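Local structure of 2-hydroxyisobutyryl-CoA mutase large subunit (Aquincola tertiaricarbonis, 4R3U) at residues Val289-Gln303 against Arg331-Ala345. The protein supplies the substrate-binding large subunit of a cobalamin-dependent mutase that interconverts 2-hydroxyisobutyryl-CoA and (S)-3-hydroxybutyryl-CoA. Residues are numbered along the deposited sequence; the frame is centred on the assembly and turned at random.
Sequences VDEFAPRLAFFFVSQ and RNPESMRLRFHCQTA. With 3HC (3-hydroxybutanoyl-coenzyme A), chain E.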
ATOM      1  N   VAL A 289       0.960  38.265 -16.205  1.00 43.62           N
ATOM      2  CA  VAL A 289       1.145  36.922 -15.637  1.00 41.86           C
ATOM      3  C   VAL A 289       0.460  36.750 -14.281  1.00 44.57           C
ATOM      4  O   VAL A 289      -0.184  35.725 -14.050  1.00 42.76           O
ATOM      5  CB  VAL A 289       2.630  36.472 -15.565  1.00 46.95           C
ATOM      6  CG1 VAL A 289       2.734  34.954 -15.604  1.00 44.59           C
ATOM      7  CG2 VAL A 289       3.479  37.109 -16.663  1.00 48.87           C
ATOM      8  N   ASP A 290       0.580  37.754 -13.395  1.00 42.32           N
ATOM      9  CA  ASP A 290       0.005  37.683 -12.047  1.00 41.51           C
ATOM     10  C   ASP A 290      -1.538  37.742 -11.982  1.00 44.82           C
ATOM     11  O   ASP A 290      -2.122  37.409 -10.948  1.00 44.34           O
ATOM     12  CB  ASP A 290       0.716  38.652 -11.080  1.00 44.54           C
ATOM     13  CG  ASP A 290       2.193  38.351 -10.850  1.00 53.18           C
ATOM     14  OD1 ASP A 290       2.553  37.167 -10.773  1.00 52.10           O
ATOM     15  OD2 ASP A 290       2.978  39.308 -10.682  1.00 64.62           O
ATOM     16  N   GLU A 291      -2.196  38.103 -13.101  1.00 40.26           N
ATOM     17  CA  GLU A 291      -3.659  38.128 -13.177  1.00 38.86           C
ATOM     18  C   GLU A 291      -4.229  36.703 -13.354  1.00 41.28           C
ATOM     19  O   GLU A 291      -5.420  36.510 -13.111  1.00 42.68           O
ATOM     20  CB  GLU A 291      -4.141  38.994 -14.357  1.00 40.82           C
ATOM     21  CG  GLU A 291      -3.890  40.490 -14.257  1.00 51.91           C
ATOM     22  CD  GLU A 291      -4.568  41.277 -15.365  1.00 74.25           C
ATOM     23  OE1 GLU A 291      -3.850  41.944 -16.149  1.00 67.73           O
ATOM     24  OE2 GLU A 291      -5.817  41.208 -15.465  1.00 62.42           O
ATOM     25  N   PHE A 292      -3.415  35.723 -13.824  1.00 34.29           N
ATOM     26  CA  PHE A 292      -3.905  34.370 -14.132  1.00 32.04           C
ATOM     27  C   PHE A 292      -3.047  33.220 -13.626  1.00 34.92           C
ATOM     28  O   PHE A 292      -3.602  32.176 -13.275  1.00 35.82           O
ATOM     29  CB  PHE A 292      -4.196  34.227 -15.648  1.00 32.85           C
ATOM     30  CG  PHE A 292      -2.969  34.226 -16.533  1.00 33.13           C
ATOM     31  CD1 PHE A 292      -2.410  35.421 -16.976  1.00 35.31           C
ATOM     32  CD2 PHE A 292      -2.369  33.026 -16.923  1.00 31.79           C
ATOM     33  CE1 PHE A 292      -1.264  35.419 -17.778  1.00 35.00           C
ATOM     34  CE2 PHE A 292      -1.221  33.026 -17.721  1.00 33.31           C
ATOM     35  CZ  PHE A 292      -0.674  34.224 -18.137  1.00 32.37           C
ATOM     36  N   ALA A 293      -1.706  33.391 -13.569  1.00 30.50           N
ATOM     37  CA  ALA A 293      -0.792  32.354 -13.069  1.00 28.42           C
ATOM     38  C   ALA A 293      -1.181  31.747 -11.713  1.00 32.74           C
ATOM     39  O   ALA A 293      -1.112  30.506 -11.591  1.00 30.77           O
ATOM     40  CB  ALA A 293       0.634  32.834 -13.060  1.00 29.32           C
ATOM     41  N   PRO A 294      -1.688  32.538 -10.718  1.00 30.92           N
ATOM     42  CA  PRO A 294      -2.103  31.922  -9.437  1.00 30.71           C
ATOM     43  C   PRO A 294      -3.170  30.825  -9.567  1.00 34.32           C
ATOM     44  O   PRO A 294      -3.173  29.884  -8.772  1.00 31.64           O
ATOM     45  CB  PRO A 294      -2.644  33.111  -8.637  1.00 33.77           C
ATOM     46  CG  PRO A 294      -1.986  34.294  -9.209  1.00 39.03           C
ATOM     47  CD  PRO A 294      -1.848  34.007 -10.663  1.00 34.03           C
ATOM     48  N   ARG A 295      -4.044  30.946 -10.595  1.00 32.68           N
ATOM     49  CA  ARG A 295      -5.153  30.041 -10.902  1.00 32.56           C
ATOM     50  C   ARG A 295      -4.854  28.905 -11.896  1.00 39.01           C
ATOM     51  O   ARG A 295      -5.698  28.019 -12.097  1.00 37.96           O
ATOM     52  CB  ARG A 295      -6.407  30.824 -11.299  1.00 32.78           C
ATOM     53  CG  ARG A 295      -7.228  31.311 -10.102  1.00 36.69           C
ATOM     54  CD  ARG A 295      -7.982  30.162  -9.456  1.00 43.53           C
ATOM     55  NE  ARG A 295      -8.316  30.476  -8.077  1.00 55.20           N
ATOM     56  CZ  ARG A 295      -8.620  29.581  -7.150  1.00 63.06           C
ATOM     57  NH1 ARG A 295      -8.909  29.968  -5.921  1.00 63.87           N
ATOM     58  NH2 ARG A 295      -8.649  28.292  -7.449  1.00 40.37           N
ATOM     59  N   LEU A 296      -3.634  28.894 -12.481  1.00 35.58           N
ATOM     60  CA  LEU A 296      -3.217  27.799 -13.352  1.00 32.65           C
ATOM     61  C   LEU A 296      -3.035  26.584 -12.449  1.00 35.70           C
ATOM     62  O   LEU A 296      -2.720  26.729 -11.260  1.00 37.50           O
ATOM     63  CB  LEU A 296      -1.878  28.113 -14.060  1.00 32.43           C
ATOM     64  CG  LEU A 296      -1.854  29.222 -15.112  1.00 36.40           C
ATOM     65  CD1 LEU A 296      -0.424  29.570 -15.485  1.00 37.03           C
ATOM     66  CD2 LEU A 296      -2.647  28.826 -16.352  1.00 33.47           C
ATOM     67  N   ALA A 297      -3.238  25.392 -12.998  1.00 29.63           N
ATOM     68  CA  ALA A 297      -3.113  24.129 -12.269  1.00 27.35           C
ATOM     69  C   ALA A 297      -2.658  23.044 -13.231  1.00 28.35           C
ATOM     70  O   ALA A 297      -2.698  23.225 -14.461  1.00 27.77           O
ATOM     71  CB  ALA A 297      -4.438  23.756 -11.602  1.00 27.70           C
ATOM     72  N   PHE A 298      -2.199  21.930 -12.667  1.00 23.07           N
ATOM     73  CA  PHE A 298      -1.634  20.785 -13.396  1.00 21.53           C
ATOM     74  C   PHE A 298      -2.282  19.461 -13.012  1.00 22.97           C
ATOM     75  O   PHE A 298      -3.035  19.377 -12.035  1.00 22.70           O
ATOM     76  CB  PHE A 298      -0.117  20.726 -13.138  1.00 22.76           C
ATOM     77  CG  PHE A 298       0.620  21.933 -13.642  1.00 24.21           C
ATOM     78  CD1 PHE A 298       0.670  23.106 -12.889  1.00 26.18           C
ATOM     79  CD2 PHE A 298       1.227  21.922 -14.888  1.00 25.75           C
ATOM     80  CE1 PHE A 298       1.302  24.246 -13.387  1.00 27.67           C
ATOM     81  CE2 PHE A 298       1.884  23.063 -15.373  1.00 28.98           C
ATOM     82  CZ  PHE A 298       1.906  24.213 -14.623  1.00 27.13           C
ATOM     83  N   PHE A 299      -1.989  18.429 -13.798  1.00 19.87           N
ATOM     84  CA  PHE A 299      -2.480  17.076 -13.566  1.00 18.68           C
ATOM     85  C   PHE A 299      -1.371  16.093 -13.921  1.00 19.74           C
ATOM     86  O   PHE A 299      -0.921  16.026 -15.067  1.00 18.20           O
ATOM     87  CB  PHE A 299      -3.791  16.826 -14.359  1.00 19.80           C
ATOM     88  CG  PHE A 299      -4.305  15.402 -14.463  1.00 19.53           C
ATOM     89  CD1 PHE A 299      -4.213  14.524 -13.384  1.00 20.45           C
ATOM     90  CD2 PHE A 299      -4.948  14.967 -15.609  1.00 20.04           C
ATOM     91  CE1 PHE A 299      -4.709  13.230 -13.472  1.00 20.81           C
ATOM     92  CE2 PHE A 299      -5.467  13.665 -15.691  1.00 21.29           C
ATOM     93  CZ  PHE A 299      -5.367  12.813 -14.612  1.00 19.72           C
ATOM     94  N   PHE A 300      -0.906  15.348 -12.919  1.00 18.51           N
ATOM     95  CA  PHE A 300       0.169  14.357 -13.095  1.00 18.03           C
ATOM     96  C   PHE A 300      -0.229  12.953 -12.634  1.00 17.77           C
ATOM     97  O   PHE A 300      -1.146  12.793 -11.838  1.00 16.84           O
ATOM     98  CB  PHE A 300       1.459  14.827 -12.387  1.00 19.74           C
ATOM     99  CG  PHE A 300       2.002  16.110 -12.973  1.00 23.26           C
ATOM    100  CD1 PHE A 300       2.535  16.137 -14.266  1.00 25.14           C
ATOM    101  CD2 PHE A 300       1.944  17.304 -12.253  1.00 25.03           C
ATOM    102  CE1 PHE A 300       3.006  17.330 -14.817  1.00 26.53           C
ATOM    103  CE2 PHE A 300       2.429  18.489 -12.801  1.00 27.89           C
ATOM    104  CZ  PHE A 300       2.944  18.502 -14.084  1.00 26.29           C
ATOM    105  N   VAL A 301       0.468  11.953 -13.133  1.00 15.10           N
ATOM    106  CA  VAL A 301       0.283  10.566 -12.716  1.00 15.77           C
ATOM    107  C   VAL A 301       1.178  10.328 -11.476  1.00 22.39           C
ATOM    108  O   VAL A 301       2.164  11.055 -11.260  1.00 23.60           O
ATOM    109  CB  VAL A 301       0.669   9.561 -13.879  1.00 16.53           C
ATOM    110  CG1 VAL A 301       2.174   9.561 -14.156  1.00 15.85           C
ATOM    111  CG2 VAL A 301       0.178   8.155 -13.600  1.00 14.79           C
ATOM    112  N   SER A 302       0.858   9.286 -10.710  1.00 19.84           N
ATOM    113  CA  SER A 302       1.706   8.767  -9.656  1.00 18.71           C
ATOM    114  C   SER A 302       1.984   7.363 -10.150  1.00 21.15           C
ATOM    115  O   SER A 302       1.115   6.476 -10.084  1.00 20.65           O
ATOM    116  CB  SER A 302       1.000   8.735  -8.312  1.00 21.01           C
ATOM    117  OG  SER A 302       1.915   8.194  -7.375  1.00 27.75           O
ATOM    118  N   GLN A 303       3.154   7.203 -10.786  1.00 18.43           N
ATOM    119  CA  GLN A 303       3.593   5.941 -11.366  1.00 17.68           C
ATOM    120  C   GLN A 303       4.193   5.026 -10.324  1.00 19.03           C
ATOM    121  O   GLN A 303       4.208   5.363  -9.113  1.00 16.69           O
ATOM    122  CB  GLN A 303       4.526   6.143 -12.577  1.00 19.04           C
ATOM    123  CG  GLN A 303       3.872   5.864 -13.922  1.00 18.79           C
ATOM    124  CD  GLN A 303       3.908   4.404 -14.378  1.00 32.42           C
ATOM    125  OE1 GLN A 303       4.630   3.527 -13.854  1.00 25.22           O
ATOM    126  NE2 GLN A 303       3.138   4.122 -15.409  1.00 24.57           N
ATOM    127  N   ARG A 331       5.490  38.355  -9.920  1.00 45.03           N
ATOM    128  CA  ARG A 331       5.782  39.009  -8.645  1.00 46.29           C
ATOM    129  C   ARG A 331       4.879  38.527  -7.501  1.00 52.70           C
ATOM    130  O   ARG A 331       5.223  38.730  -6.334  1.00 55.55           O
ATOM    131  CB  ARG A 331       5.784  40.533  -8.802  1.00 44.68           C
ATOM    132  CG  ARG A 331       6.697  40.970  -9.923  1.00 44.94           C
ATOM    133  CD  ARG A 331       7.006  42.422  -9.939  1.00 57.36           C
ATOM    134  NE  ARG A 331       7.871  42.790 -11.054  1.00 71.87           N
ATOM    135  CZ  ARG A 331       9.145  42.419 -11.200  1.00 88.64           C
ATOM    136  NH1 ARG A 331       9.730  41.643 -10.292  1.00 65.70           N
ATOM    137  NH2 ARG A 331       9.854  42.854 -12.233  1.00 83.13           N
ATOM    138  N   ASN A 332       3.736  37.890  -7.836  1.00 46.37           N
ATOM    139  CA  ASN A 332       2.782  37.335  -6.881  1.00 45.54           C
ATOM    140  C   ASN A 332       3.268  35.918  -6.561  1.00 48.35           C
ATOM    141  O   ASN A 332       3.415  35.112  -7.489  1.00 47.15           O
ATOM    142  CB  ASN A 332       1.342  37.321  -7.473  1.00 48.48           C
ATOM    143  CG  ASN A 332       0.211  36.817  -6.572  1.00 58.70           C
ATOM    144  OD1 ASN A 332       0.399  36.047  -5.619  1.00 54.94           O
ATOM    145  ND2 ASN A 332      -1.014  37.206  -6.905  1.00 41.42           N
ATOM    146  N   PRO A 333       3.527  35.603  -5.262  1.00 43.75           N
ATOM    147  CA  PRO A 333       4.035  34.264  -4.904  1.00 41.08           C
ATOM    148  C   PRO A 333       3.169  33.096  -5.362  1.00 42.38           C
ATOM    149  O   PRO A 333       3.722  32.043  -5.703  1.00 38.07           O
ATOM    150  CB  PRO A 333       4.170  34.322  -3.379  1.00 43.38           C
ATOM    151  CG  PRO A 333       3.305  35.462  -2.960  1.00 50.14           C
ATOM    152  CD  PRO A 333       3.408  36.463  -4.066  1.00 46.66           C
ATOM    153  N   GLU A 334       1.828  33.302  -5.429  1.00 39.94           N
ATOM    154  CA  GLU A 334       0.833  32.311  -5.890  1.00 37.74           C
ATOM    155  C   GLU A 334       1.024  31.938  -7.359  1.00 39.84           C
ATOM    156  O   GLU A 334       0.632  30.840  -7.775  1.00 40.90           O
ATOM    157  CB  GLU A 334      -0.601  32.800  -5.674  1.00 39.68           C
ATOM    158  CG  GLU A 334      -0.957  33.146  -4.237  1.00 48.85           C
ATOM    159  CD  GLU A 334      -2.448  33.318  -4.045  1.00 70.18           C
ATOM    160  OE1 GLU A 334      -3.083  34.012  -4.871  1.00 67.57           O
ATOM    161  OE2 GLU A 334      -2.988  32.721  -3.087  1.00 68.22           O
ATOM    162  N   SER A 335       1.650  32.826  -8.138  1.00 34.56           N
ATOM    163  CA  SER A 335       1.980  32.593  -9.547  1.00 32.93           C
ATOM    164  C   SER A 335       3.111  31.551  -9.671  1.00 35.25           C
ATOM    165  O   SER A 335       3.274  30.941 -10.718  1.00 32.52           O
ATOM    166  CB  SER A 335       2.453  33.892 -10.185  1.00 36.54           C
ATOM    167  OG  SER A 335       1.385  34.809 -10.310  1.00 43.22           O
ATOM    168  N   MET A 336       3.911  31.390  -8.604  1.00 33.22           N
ATOM    169  CA  MET A 336       5.048  30.480  -8.584  1.00 33.01           C
ATOM    170  C   MET A 336       4.737  29.147  -7.865  1.00 37.21           C
ATOM    171  O   MET A 336       5.518  28.195  -8.005  1.00 36.77           O
ATOM    172  CB  MET A 336       6.295  31.196  -8.023  1.00 36.73           C
ATOM    173  CG  MET A 336       6.632  32.482  -8.777  1.00 41.33           C
ATOM    174  SD  MET A 336       7.637  33.630  -7.814  1.00 46.50           S
ATOM    175  CE  MET A 336       6.694  35.073  -7.996  1.00 43.62           C
ATOM    176  N   ARG A 337       3.586  29.060  -7.142  1.00 32.95           N
ATOM    177  CA  ARG A 337       3.202  27.816  -6.477  1.00 32.21           C
ATOM    178  C   ARG A 337       2.349  26.871  -7.334  1.00 35.11           C
ATOM    179  O   ARG A 337       1.203  27.184  -7.667  1.00 34.99           O
ATOM    180  CB  ARG A 337       2.717  27.972  -5.010  1.00 31.83           C
ATOM    181  CG  ARG A 337       1.473  28.814  -4.778  1.00 38.30           C
ATOM    182  CD  ARG A 337       0.218  27.986  -4.553  1.00 43.97           C
ATOM    183  NE  ARG A 337      -1.016  28.787  -4.672  1.00 53.81           N
ATOM    184  CZ  ARG A 337      -1.641  29.062  -5.823  1.00 57.12           C
ATOM    185  NH1 ARG A 337      -1.148  28.629  -6.975  1.00 28.42           N
ATOM    186  NH2 ARG A 337      -2.762  29.774  -5.825  1.00 41.28           N
ATOM    187  N   LEU A 338       2.948  25.720  -7.713  1.00 29.89           N
ATOM    188  CA  LEU A 338       2.311  24.690  -8.522  1.00 27.81           C
ATOM    189  C   LEU A 338       1.321  23.912  -7.680  1.00 30.14           C
ATOM    190  O   LEU A 338       1.677  23.388  -6.627  1.00 30.83           O
ATOM    191  CB  LEU A 338       3.378  23.744  -9.145  1.00 26.88           C
ATOM    192  CG  LEU A 338       2.900  22.670 -10.130  1.00 28.37           C
ATOM    193  CD1 LEU A 338       3.887  22.484 -11.256  1.00 26.98           C
ATOM    194  CD2 LEU A 338       2.662  21.332  -9.423  1.00 28.17           C
ATOM    195  N   ARG A 339       0.083  23.855  -8.149  1.00 26.00           N
ATOM    196  CA  ARG A 339      -1.004  23.099  -7.536  1.00 25.44           C
ATOM    197  C   ARG A 339      -1.316  22.012  -8.560  1.00 29.14           C
ATOM    198  O   ARG A 339      -1.324  22.301  -9.768  1.00 28.30           O
ATOM    199  CB  ARG A 339      -2.268  23.967  -7.271  1.00 24.49           C
ATOM    200  CG  ARG A 339      -2.087  25.134  -6.286  1.00 25.57           C
ATOM    201  CD  ARG A 339      -3.318  26.015  -6.268  1.00 27.02           C
ATOM    202  NE  ARG A 339      -3.680  26.415  -7.631  1.00 29.28           N
ATOM    203  CZ  ARG A 339      -4.916  26.609  -8.073  1.00 28.26           C
ATOM    204  NH1 ARG A 339      -5.953  26.477  -7.258  1.00 25.75           N
ATOM    205  NH2 ARG A 339      -5.124  26.942  -9.333  1.00 26.76           N
ATOM    206  N   PHE A 340      -1.523  20.757  -8.097  1.00 24.82           N
ATOM    207  CA  PHE A 340      -1.792  19.648  -9.011  1.00 23.06           C
ATOM    208  C   PHE A 340      -2.742  18.575  -8.495  1.00 25.13           C
ATOM    209  O   PHE A 340      -2.786  18.289  -7.294  1.00 25.59           O
ATOM    210  CB  PHE A 340      -0.484  19.021  -9.567  1.00 24.14           C
ATOM    211  CG  PHE A 340       0.271  18.091  -8.640  1.00 24.61           C
ATOM    212  CD1 PHE A 340       1.084  18.596  -7.624  1.00 27.44           C
ATOM    213  CD2 PHE A 340       0.222  16.709  -8.821  1.00 24.30           C
ATOM    214  CE1 PHE A 340       1.826  17.733  -6.802  1.00 26.27           C
ATOM    215  CE2 PHE A 340       0.934  15.848  -7.971  1.00 25.26           C
ATOM    216  CZ  PHE A 340       1.739  16.364  -6.981  1.00 23.64           C
ATOM    217  N   HIS A 341      -3.528  18.010  -9.438  1.00 19.80           N
ATOM    218  CA  HIS A 341      -4.385  16.866  -9.213  1.00 17.97           C
ATOM    219  C   HIS A 341      -3.503  15.699  -9.623  1.00 23.14           C
ATOM    220  O   HIS A 341      -2.669  15.823 -10.534  1.00 23.69           O
ATOM    221  CB  HIS A 341      -5.636  16.891 -10.103  1.00 17.43           C
ATOM    222  CG  HIS A 341      -6.432  15.604 -10.066  1.00 18.44           C
ATOM    223  ND1 HIS A 341      -7.180  15.238  -8.957  1.00 18.72           N
ATOM    224  CD2 HIS A 341      -6.528  14.621 -10.984  1.00 18.42           C
ATOM    225  CE1 HIS A 341      -7.697  14.067  -9.234  1.00 17.04           C
ATOM    226  NE2 HIS A 341      -7.355  13.661 -10.446  1.00 17.39           N
ATOM    227  N   CYS A 342      -3.683  14.569  -8.954  1.00 22.10           N
ATOM    228  CA  CYS A 342      -2.905  13.371  -9.239  1.00 21.13           C
ATOM    229  C   CYS A 342      -3.850  12.180  -9.423  1.00 20.62           C
ATOM    230  O   CYS A 342      -4.877  12.088  -8.761  1.00 19.29           O
ATOM    231  CB  CYS A 342      -1.886  13.122  -8.119  1.00 21.26           C
ATOM    232  SG  CYS A 342      -0.688  11.814  -8.466  1.00 24.27           S
ATOM    233  N   GLN A 343      -3.495  11.279 -10.332  1.00 17.58           N
ATOM    234  CA  GLN A 343      -4.209  10.033 -10.534  1.00 16.40           C
ATOM    235  C   GLN A 343      -3.140   8.983 -10.528  1.00 19.59           C
ATOM    236  O   GLN A 343      -2.059   9.211 -11.076  1.00 20.14           O
ATOM    237  CB  GLN A 343      -5.005  10.021 -11.849  1.00 16.63           C
ATOM    238  CG  GLN A 343      -5.890   8.773 -12.020  1.00 13.38           C
ATOM    239  CD  GLN A 343      -6.769   8.817 -13.250  1.00 19.26           C
ATOM    240  OE1 GLN A 343      -6.979   9.854 -13.885  1.00 14.24           O
ATOM    241  NE2 GLN A 343      -7.343   7.698 -13.594  1.00 15.09           N
ATOM    242  N   THR A 344      -3.420   7.842  -9.886  1.00 16.78           N
ATOM    243  CA  THR A 344      -2.503   6.722  -9.818  1.00 16.51           C
ATOM    244  C   THR A 344      -2.394   6.115 -11.220  1.00 22.21           C
ATOM    245  O   THR A 344      -3.335   6.271 -12.028  1.00 22.43           O
ATOM    246  CB  THR A 344      -2.901   5.768  -8.667  1.00 20.20           C
ATOM    247  OG1 THR A 344      -4.188   5.201  -8.921  1.00 23.29           O
ATOM    248  CG2 THR A 344      -2.908   6.464  -7.295  1.00 14.64           C
ATOM    249  N   ALA A 345      -1.224   5.490 -11.551  1.00 19.22           N
ATOM    250  CA  ALA A 345      -1.006   4.914 -12.876  1.00 18.23           C
ATOM    251  C   ALA A 345      -1.857   3.695 -13.201  1.00 21.89           C
ATOM    252  O   ALA A 345      -1.576   2.564 -12.766  1.00 22.20           O
ATOM    253  CB  ALA A 345       0.462   4.605 -13.081  1.00 19.20           C
TER
HETATM  254  N1A 3HC E 801      -4.415  25.721   4.268  0.50 46.88           N
HETATM  255  C2A 3HC E 801      -5.386  26.794   3.954  0.50 45.91           C
HETATM  256  N3A 3HC E 801      -6.124  26.529   2.712  0.50 44.89           N
HETATM  257  C4A 3HC E 801      -5.910  25.407   1.984  0.50 45.41           C
HETATM  258  C5A 3HC E 801      -4.996  24.482   2.347  0.50 46.16           C
HETATM  259  C6A 3HC E 801      -4.252  24.657   3.461  0.50 45.41           C
HETATM  260  N6A 3HC E 801      -3.364  23.712   3.767  0.50 43.70           N
HETATM  261  N7A 3HC E 801      -5.038  23.505   1.436  0.50 44.40           N
HETATM  262  C8A 3HC E 801      -5.963  23.816   0.532  0.50 42.80           C
HETATM  263  N9A 3HC E 801      -6.478  24.999   0.851  0.50 42.50           N
HETATM  264  C1B 3HC E 801      -7.544  25.782   0.155  0.50 38.06           C
HETATM  265  C2B 3HC E 801      -7.124  26.240  -1.226  0.50 35.54           C
HETATM  266  O2B 3HC E 801      -6.425  27.488  -1.181  0.50 35.58           O
HETATM  267  C3B 3HC E 801      -8.460  26.359  -1.941  0.50 38.73           C
HETATM  268  O3B 3HC E 801      -9.108  27.614  -1.618  0.50 44.84           O
HETATM  269  P3B 3HC E 801      -9.819  28.555  -2.721  0.50 43.89           P
HETATM  270  O7A 3HC E 801     -10.879  27.685  -3.269  0.50 45.33           O
HETATM  271  O8A 3HC E 801     -10.310  29.679  -1.886  0.50 47.76           O
HETATM  272  O9A 3HC E 801      -8.699  28.881  -3.633  0.50 39.49           O
HETATM  273  C4B 3HC E 801      -9.287  25.230  -1.336  0.50 36.96           C
HETATM  274  O4B 3HC E 801      -8.696  24.930  -0.034  0.50 38.51           O
HETATM  275  C5B 3HC E 801      -9.306  23.999  -2.258  0.50 34.44           C
HETATM  276  O5B 3HC E 801      -8.021  23.338  -2.231  0.50 33.39           O
HETATM  277  P1A 3HC E 801      -7.055  23.183  -3.534  0.50 33.76           P
HETATM  278  O1A 3HC E 801      -7.305  24.258  -4.533  0.50 34.58           O
HETATM  279  O2A 3HC E 801      -5.676  22.978  -3.060  0.50 32.48           O
HETATM  280  O3A 3HC E 801      -7.618  21.721  -4.025  0.50 33.55           O
HETATM  281  P2A 3HC E 801      -8.719  21.421  -5.181  0.50 29.74           P
HETATM  282  O4A 3HC E 801      -8.940  19.967  -5.221  0.50 28.43           O
HETATM  283  O5A 3HC E 801      -9.895  22.317  -5.057  0.50 33.02           O
HETATM  284  O6A 3HC E 801      -7.917  21.876  -6.465  0.50 28.82           O
HETATM  285  CBP 3HC E 801      -6.575  21.663  -8.472  0.50 27.99           C
HETATM  286  CCP 3HC E 801      -6.786  21.182  -7.020  0.50 29.25           C
HETATM  287  CDP 3HC E 801      -6.131  23.130  -8.386  0.50 26.17           C
HETATM  288  CEP 3HC E 801      -5.433  20.864  -9.112  0.50 28.00           C
HETATM  289  CAP 3HC E 801      -7.895  21.553  -9.306  0.50 27.59           C
HETATM  290  OAP 3HC E 801      -7.806  22.108 -10.636  0.50 27.43           O
HETATM  291  C9P 3HC E 801      -8.612  20.172  -9.296  0.50 28.49           C
HETATM  292  O9P 3HC E 801      -9.427  19.882  -8.418  0.50 29.02           O
HETATM  293  N8P 3HC E 801      -8.365  19.369 -10.343  0.50 28.88           N
HETATM  294  C7P 3HC E 801      -9.037  18.072 -10.480  0.50 26.92           C
HETATM  295  C6P 3HC E 801      -8.779  17.487 -11.861  0.50 24.04           C
HETATM  296  C5P 3HC E 801      -9.373  16.083 -12.018  0.50 21.79           C
HETATM  297  O5P 3HC E 801      -9.900  15.474 -11.083  0.50 21.65           O
HETATM  298  N4P 3HC E 801      -9.260  15.605 -13.262  0.50 20.57           N
HETATM  299  C3P 3HC E 801      -9.737  14.281 -13.634  0.50 22.35           C
HETATM  300  C2P 3HC E 801      -8.957  13.840 -14.844  0.50 22.78           C
HETATM  301  S1P 3HC E 801      -9.397  12.150 -15.349  0.50 26.37           S
HETATM  302  C1  3HC E 801      -8.321  12.057 -16.790  0.50 27.73           C
HETATM  303  O1  3HC E 801      -8.167  12.979 -17.588  0.50 27.03           O
HETATM  304  C2  3HC E 801      -7.497  10.767 -16.949  0.50 29.36           C
HETATM  305  C3  3HC E 801      -8.328   9.609 -17.506  0.50 31.51           C
HETATM  306  O3  3HC E 801      -9.443   9.375 -16.652  0.50 33.43           O
HETATM  307  C4  3HC E 801      -8.799   9.895 -18.940  0.50 31.00           C
HETATM  308  O   HOH W   1      -8.548  25.446  -6.595  1.00 37.80           O
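Phe298 to Ser302 pair in register with Phe340 to Thr344 as neighbouring parallel strands of the TIM barrel, joined through helix 306-327 in a beta-alpha-beta unit. Six backbone hydrogen bonds, from Phe298 N to Arg339 O through Ala345 N to Ser302 O, document the pairing. The aromatic face is tightly packed: Leu338 CD1 sits 3.9 Å from the Phe298 ring centroid, a CH-pi contact, and Phe300 turns its edge to the Phe340 face, planes at 63°. Ahead of the strands, turns meet: Pro294 CB lies 3.6 Å from Glu334 CB, and the solvent edge is at Arg331. With CG beside its own backbone N (chi1 -63°), Asp290 directs its carboxylate at the other turn; OD2 takes Arg331 N through its syn lone pair at 2.8 Å, while OD1 receives Ser335 OG on the anti side at 2.7 Å and, weakly, Asn332 N. An alanine replacing Asp290 would probably leave all three donors without these acceptors and let the turns shift apart. Arg337 grips Pro294 O end-on, NH1 and NH2 each 3.0 Å away. O5P of 3-hydroxybutanoyl-CoA sits over the centre of the His341 ring, 3.1 Å above its plane, while ND1 bonds Ser375. Arg295 NH1 makes a short 2.5 Å bond to phosphate oxygen O9A. A water beside O1A accepts from Arg295 NH2 and, weakly, from Arg339 NH1; Arg339 is held by Leu296 O and Asn248. Arg295 thus probably offsets phosphate charge directly, Arg339 at one remove.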